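Local coordinates for protein M157 (PDB 2NYK) that probably serves as a mouse cytomegalovirus MHC class I-like ligand for Ly49 receptors of natural killer cells, at residues Met81-Asn84 against Asn85-Thr88. The protein carries 1 engineered substitution. Sequence-based numbering, arbitrary orientation.
Sequences MRLN and NLLT
Two successive turns of one alpha helix meet here, Met81-Asn84 bonding to Asn85-Thr88 near the C-terminal end of helix 71-90, which packs on the seven-stranded antiparallel sheet of the MHC class I-like platform. The i to i+4 pattern runs unbroken. Asn85 N donates to Met81 O at 3.0 Å. Leu86 N reaches Arg82 O across 3.1 Å, and Leu87 N bonds in the same way to Leu83 O. All three bonds are fairly close to straight, as in a regular helix.

Leucines supply much of the packing against the sheet. Leu83 and Leu86, three residues apart, lie at an oblique angle to one another, and the methyl CD2 of Leu83 comes 4.1 Å from CD1 of Leu86. Both leucines also rest on Ile97 of strand 96-106, which makes this pair part of the interface between helix and sheet. Leu83, buried, additionally touches Val29 on the adjoining strand 21-30, a residue that Leu87 meets as well. The side chain of Arg82 touches Tyr101 of strand 96-106, while its NH1 is hydrogen-bonded to Gln79 OE1 one turn earlier.

Asn84 O accepts two hydrogen bonds, both from Thr88, an exposed residue. The backbone N of Thr88 lies 3.0 Å from Asn84 O in the straightest of the four backbone bonds, at 170°. The side chain of Thr88 adds the second: with chi1 at -52°, its hydroxyl is anti to its own carbonyl carbon and folds back along the helix toward the preceding turn. The two donors approach from opposite faces of the carbonyl plane, and Thr88 OG1 gives its proton to Asn84 O across 3.0 Å, tilted 35° from that plane.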
loop_
_atom_site.group_PDB
_atom_site.type_symbol
_atom_site.label_atom_id
_atom_site.label_comp_id
_atom_site.label_asym_id
_atom_site.label_seq_id
_atom_site.Cartn_x
_atom_site.Cartn_y
_atom_site.Cartn_z
ATOM N N MET A 81 -12.131 12.938 12.338
ATOM C CA MET A 81 -12.982 13.700 13.270
ATOM C C MET A 81 -14.033 12.809 13.915
ATOM O O MET A 81 -14.285 12.905 15.119
ATOM C CB MET A 81 -13.659 14.880 12.567
ATOM C CG MET A 81 -12.674 15.917 12.060
ATOM S SD MET A 81 -13.420 17.409 11.385
ATOM C CE MET A 81 -14.208 16.806 9.893
ATOM N N ARG A 82 -14.623 11.940 13.099
ATOM C CA ARG A 82 -15.597 10.958 13.548
ATOM C C ARG A 82 -15.050 10.042 14.637
ATOM O O ARG A 82 -15.730 9.800 15.641
ATOM C CB ARG A 82 -16.043 10.117 12.364
ATOM C CG ARG A 82 -17.043 9.053 12.678
ATOM C CD ARG A 82 -17.072 8.092 11.531
ATOM N NE ARG A 82 -18.101 7.080 11.680
ATOM C CZ ARG A 82 -18.063 5.897 11.076
ATOM N NH1 ARG A 82 -17.040 5.581 10.277
ATOM N NH2 ARG A 82 -19.050 5.027 11.276
ATOM N N LEU A 83 -13.837 9.527 14.426
ATOM C CA LEU A 83 -13.192 8.633 15.391
ATOM C C LEU A 83 -12.828 9.354 16.689
ATOM O O LEU A 83 -12.986 8.786 17.765
ATOM C CB LEU A 83 -11.951 7.957 14.803
ATOM C CG LEU A 83 -11.998 7.079 13.545
ATOM C CD1 LEU A 83 -10.743 6.237 13.508
ATOM C CD2 LEU A 83 -13.250 6.195 13.450
ATOM N N ASN A 84 -12.334 10.587 16.577
ATOM C CA ASN A 84 -12.058 11.445 17.742
ATOM C C ASN A 84 -13.290 11.597 18.606
ATOM O O ASN A 84 -13.208 11.508 19.827
ATOM C CB ASN A 84 -11.617 12.844 17.314
ATOM C CG ASN A 84 -10.251 12.856 16.678
ATOM O OD1 ASN A 84 -9.309 12.250 17.184
ATOM N ND2 ASN A 84 -10.124 13.577 15.570
ATOM N N ASN A 85 -14.427 11.841 17.956
ATOM C CA ASN A 85 -15.715 11.937 18.631
ATOM C C ASN A 85 -16.092 10.663 19.358
ATOM O O ASN A 85 -16.546 10.719 20.495
ATOM C CB ASN A 85 -16.826 12.310 17.650
ATOM C CG ASN A 85 -16.952 13.804 17.458
ATOM O OD1 ASN A 85 -15.948 14.509 17.247
ATOM N ND2 ASN A 85 -18.194 14.301 17.523
ATOM N N LEU A 86 -15.898 9.522 18.700
ATOM C CA LEU A 86 -16.205 8.226 19.290
ATOM C C LEU A 86 -15.400 7.960 20.557
ATOM O O LEU A 86 -15.936 7.441 21.538
ATOM C CB LEU A 86 -15.987 7.098 18.278
ATOM C CG LEU A 86 -17.042 6.968 17.168
ATOM C CD1 LEU A 86 -16.498 6.086 16.024
ATOM C CD2 LEU A 86 -18.384 6.440 17.733
ATOM N N LEU A 87 -14.115 8.313 20.527
ATOM C CA LEU A 87 -13.252 8.166 21.694
ATOM C C LEU A 87 -13.738 9.060 22.832
ATOM O O LEU A 87 -14.080 8.557 23.914
ATOM C CB LEU A 87 -11.788 8.461 21.351
ATOM C CG LEU A 87 -10.981 7.400 20.592
ATOM C CD1 LEU A 87 -9.546 7.846 20.488
ATOM C CD2 LEU A 87 -11.043 6.043 21.272
ATOM N N THR A 88 -13.790 10.374 22.562
ATOM C CA THR A 88 -14.245 11.382 23.531
ATOM C C THR A 88 -15.656 11.100 24.062
ATOM O O THR A 88 -15.890 11.160 25.274
ATOM C CB THR A 88 -14.176 12.814 22.932
ATOM O OG1 THR A 88 -12.864 13.044 22.397
ATOM C CG2 THR A 88 -14.475 13.869 23.992
#